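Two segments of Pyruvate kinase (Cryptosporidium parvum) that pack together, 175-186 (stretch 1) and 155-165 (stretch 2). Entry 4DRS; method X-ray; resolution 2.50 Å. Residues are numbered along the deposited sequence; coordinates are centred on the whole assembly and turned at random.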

# COMPACT_ATOMS: atom_id res chain seq x y z
N THR A 175 -1.31 19.73 -51.98
CA THR A 175 -0.69 19.97 -53.29
C THR A 175 0.66 19.25 -53.41
O THR A 175 1.13 18.63 -52.46
CB THR A 175 -0.49 21.48 -53.56
OG1 THR A 175 0.28 22.06 -52.50
CG2 THR A 175 -1.83 22.20 -53.68
N GLN A 176 1.27 19.35 -54.59
CA GLN A 176 2.57 18.74 -54.85
C GLN A 176 3.35 19.61 -55.82
O GLN A 176 2.85 19.96 -56.89
CB GLN A 176 2.39 17.32 -55.40
CG GLN A 176 3.67 16.50 -55.44
CD GLN A 176 3.46 15.13 -56.05
OE1 GLN A 176 2.86 14.99 -57.12
NE2 GLN A 176 3.95 14.10 -55.36
N VAL A 177 4.58 19.94 -55.45
CA VAL A 177 5.42 20.85 -56.22
C VAL A 177 5.72 20.31 -57.62
O VAL A 177 6.10 19.15 -57.78
CB VAL A 177 6.75 21.17 -55.49
CG1 VAL A 177 7.56 22.21 -56.25
CG2 VAL A 177 6.48 21.65 -54.07
N LEU A 178 5.52 21.16 -58.62
CA LEU A 178 5.83 20.84 -60.02
C LEU A 178 7.01 21.67 -60.52
O LEU A 178 7.77 21.21 -61.38
CB LEU A 178 4.61 21.08 -60.92
CG LEU A 178 3.30 20.33 -60.64
CD1 LEU A 178 2.23 20.84 -61.59
CD2 LEU A 178 3.47 18.82 -60.78
N GLU A 179 7.14 22.88 -60.00
CA GLU A 179 8.19 23.81 -60.41
C GLU A 179 8.59 24.71 -59.24
O GLU A 179 7.78 24.99 -58.35
CB GLU A 179 7.70 24.66 -61.59
CG GLU A 179 8.80 25.39 -62.35
CD GLU A 179 8.26 26.35 -63.39
OE1 GLU A 179 7.54 25.90 -64.30
OE2 GLU A 179 8.56 27.56 -63.29
N ILE A 180 9.84 25.15 -59.25
CA ILE A 180 10.35 26.09 -58.26
C ILE A 180 11.07 27.24 -58.97
O ILE A 180 12.00 27.01 -59.75
CB ILE A 180 11.32 25.41 -57.26
CG1 ILE A 180 10.58 24.35 -56.43
CG2 ILE A 180 11.97 26.44 -56.34
CD1 ILE A 180 11.49 23.31 -55.82
N GLY A 181 10.61 28.46 -58.71
CA GLY A 181 11.23 29.65 -59.28
C GLY A 181 12.01 30.45 -58.26
O GLY A 181 12.28 29.97 -57.15
N ASP A 182 12.37 31.68 -58.62
CA ASP A 182 13.10 32.58 -57.73
C ASP A 182 12.26 32.99 -56.52
O ASP A 182 12.74 32.96 -55.38
CB ASP A 182 13.58 33.82 -58.49
CG ASP A 182 14.30 34.81 -57.59
OD1 ASP A 182 15.33 34.44 -56.99
OD2 ASP A 182 13.83 35.96 -57.48
N ASP A 183 11.01 33.37 -56.78
CA ASP A 183 10.11 33.86 -55.73
C ASP A 183 8.72 33.22 -55.77
O ASP A 183 7.72 33.86 -55.42
CB ASP A 183 10.02 35.39 -55.77
CG ASP A 183 9.62 35.94 -57.13
OD1 ASP A 183 8.72 35.37 -57.79
OD2 ASP A 183 10.20 36.96 -57.55
N PHE A 184 8.66 31.95 -56.19
CA PHE A 184 7.38 31.24 -56.33
C PHE A 184 7.56 29.73 -56.47
O PHE A 184 8.66 29.24 -56.74
CB PHE A 184 6.60 31.77 -57.53
CG PHE A 184 7.17 31.36 -58.86
CD1 PHE A 184 8.23 32.06 -59.43
CD2 PHE A 184 6.66 30.25 -59.54
CE1 PHE A 184 8.76 31.68 -60.66
CE2 PHE A 184 7.19 29.86 -60.76
CZ PHE A 184 8.24 30.58 -61.32
N ILE A 185 6.46 29.00 -56.29
CA ILE A 185 6.39 27.58 -56.64
C ILE A 185 5.08 27.29 -57.37
O ILE A 185 4.08 27.99 -57.16
CB ILE A 185 6.51 26.64 -55.41
CG1 ILE A 185 5.40 26.91 -54.38
CG2 ILE A 185 7.90 26.73 -54.78
CD1 ILE A 185 5.25 25.84 -53.32
N VAL A 186 5.09 26.28 -58.22
CA VAL A 186 3.88 25.82 -58.90
C VAL A 186 3.55 24.42 -58.39
O VAL A 186 4.40 23.52 -58.44
CB VAL A 186 4.03 25.82 -60.44
CG1 VAL A 186 2.72 25.44 -61.11
CG2 VAL A 186 4.50 27.19 -60.93
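Stretch 2 (155-165) LLPKSVQIGST

Val 160 lies at the centre of the apolar contact. Its CA-to-CB bond points toward stretch 1, and its CG2 meets three side chains there. Val 160 CG2 is 3.9 Å from each of Val 177 CG2, Ile 180 CD1 and Ile 185 CG2. These three residues all point toward stretch 2. One methyl group of Val 160 therefore touches both strands of the hairpin, 175-180 and 184-186.

Pro 157 packs beside this centre and has the largest covered area of any residue in the pair. Pro 157 CB is 3.8 Å from Ile 180 CG2, and Pro 157 O is 3.3 Å from the same methyl. The ring also lies against the hairpin turn. Pro 157 CB is 3.4 Å from Gly 181 O, and Pro 157 CG is 3.6 Å from Asp 182 O. Leu 156 CD2 adds to the apolar patch, 3.7 Å from Ile 185 CD1.

On another side of the centre, Ile 162 is exposed. Its CA-to-CB bond points sideways, but with chi1 and chi2 both m the end of the side chain comes nearer to stretch 1. Ile 162 CD1 is 3.4 Å from Leu 178 O, 4.4 Å from Ile 180 CD1 and 4.5 Å from Val 177 CG1.

Stretch 2 is mostly irregular. It runs antiparallel to the first strand: Pro 157 lies near Ile 180, Gly 163 near Val 177 and Thr 165 near Gln 176. A type II beta turn from Gln 161 to Ser 164 makes a local bend, closed by Ser 164 N to Gln 161 O at 2.9 Å, and the overall direction against the first strand is kept on both sides of it. Gly 163 has phi 108° and psi -16°. A CB here would be jammed against the carbonyl O of Ile 162, so the position calls for glycine. Gln 161 N also donates to Ser 164 OG at 3.1 Å, which ties the side chain of Ser 164 to the turn.

The turn presents its backbone to Val 177. Gly 163 N donates to Val 177 O at 3.2 Å, and Val 177 N donates to Ser 164 O at 3.0 Å. The second bond is the straighter, at 166° against 145°. Val 177 thus joins the polar edge through its backbone while its side chain faces Val 160.

Farther out, Gln 176 CA approaches Ser 164 O at 3.3 Å, and Thr 165 CA approaches Thr 175 O at 3.3 Å. Both are CA-H...O contacts. At the polar edge, Gln 176 NE2 makes a weak hydrogen bond to Gly 163 O at 3.4 Å.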

# COMPACT_ATOMS: atom_id res chain seq x y z
N LEU A 155 11.25 32.32 -47.98
CA LEU A 155 12.20 31.24 -48.21
C LEU A 155 11.53 29.93 -48.66
O LEU A 155 12.15 28.86 -48.63
CB LEU A 155 13.05 30.99 -46.95
CG LEU A 155 14.27 31.88 -46.69
CD1 LEU A 155 14.75 31.72 -45.25
CD2 LEU A 155 15.40 31.59 -47.66
N LEU A 156 10.27 30.03 -49.09
CA LEU A 156 9.52 28.87 -49.58
C LEU A 156 10.20 28.12 -50.74
O LEU A 156 10.30 26.89 -50.69
CB LEU A 156 8.08 29.24 -49.95
CG LEU A 156 7.17 28.13 -50.50
CD1 LEU A 156 6.93 27.04 -49.47
CD2 LEU A 156 5.85 28.71 -50.99
N PRO A 157 10.67 28.85 -51.79
CA PRO A 157 11.30 28.15 -52.92
C PRO A 157 12.53 27.32 -52.53
O PRO A 157 12.77 26.26 -53.11
CB PRO A 157 11.70 29.29 -53.86
CG PRO A 157 11.73 30.52 -53.00
CD PRO A 157 10.63 30.31 -52.00
N LYS A 158 13.28 27.80 -51.54
CA LYS A 158 14.51 27.15 -51.09
C LYS A 158 14.26 26.14 -49.96
O LYS A 158 15.21 25.67 -49.33
CB LYS A 158 15.53 28.20 -50.64
CG LYS A 158 15.87 29.24 -51.71
CD LYS A 158 16.81 30.32 -51.20
CE LYS A 158 18.26 29.85 -51.23
NZ LYS A 158 19.22 30.98 -51.06
N SER A 159 13.00 25.79 -49.73
CA SER A 159 12.62 24.89 -48.64
C SER A 159 11.92 23.62 -49.11
O SER A 159 11.79 22.65 -48.36
CB SER A 159 11.74 25.62 -47.62
OG SER A 159 12.44 26.71 -47.05
N VAL A 160 11.45 23.63 -50.36
CA VAL A 160 10.83 22.46 -50.97
C VAL A 160 11.68 21.92 -52.13
O VAL A 160 12.66 22.54 -52.53
CB VAL A 160 9.39 22.75 -51.47
CG1 VAL A 160 8.48 23.14 -50.30
CG2 VAL A 160 9.38 23.83 -52.55
N GLN A 161 11.29 20.76 -52.64
CA GLN A 161 11.88 20.21 -53.87
C GLN A 161 10.77 19.65 -54.75
O GLN A 161 9.64 19.47 -54.29
CB GLN A 161 12.94 19.15 -53.55
CG GLN A 161 12.50 18.08 -52.55
CD GLN A 161 13.51 16.96 -52.39
OE1 GLN A 161 14.70 17.20 -52.20
NE2 GLN A 161 13.03 15.73 -52.47
N ILE A 162 11.08 19.41 -56.02
CA ILE A 162 10.11 18.81 -56.94
C ILE A 162 9.57 17.52 -56.32
O ILE A 162 10.33 16.60 -56.03
CB ILE A 162 10.73 18.51 -58.34
CG1 ILE A 162 11.41 19.75 -58.93
CG2 ILE A 162 9.69 17.91 -59.28
CD1 ILE A 162 10.49 20.88 -59.37
N GLY A 163 8.26 17.49 -56.07
CA GLY A 163 7.63 16.31 -55.47
C GLY A 163 7.19 16.48 -54.03
O GLY A 163 6.39 15.67 -53.53
N SER A 164 7.70 17.51 -53.35
CA SER A 164 7.30 17.82 -51.97
C SER A 164 5.81 18.16 -51.88
O SER A 164 5.23 18.68 -52.84
CB SER A 164 8.12 18.99 -51.41
OG SER A 164 9.49 18.65 -51.29
N THR A 165 5.22 17.86 -50.74
CA THR A 165 3.80 18.16 -50.50
C THR A 165 3.63 19.43 -49.66
O THR A 165 4.31 19.61 -48.65
CB THR A 165 3.06 16.98 -49.84
OG1 THR A 165 3.70 16.63 -48.61
CG2 THR A 165 3.05 15.76 -50.77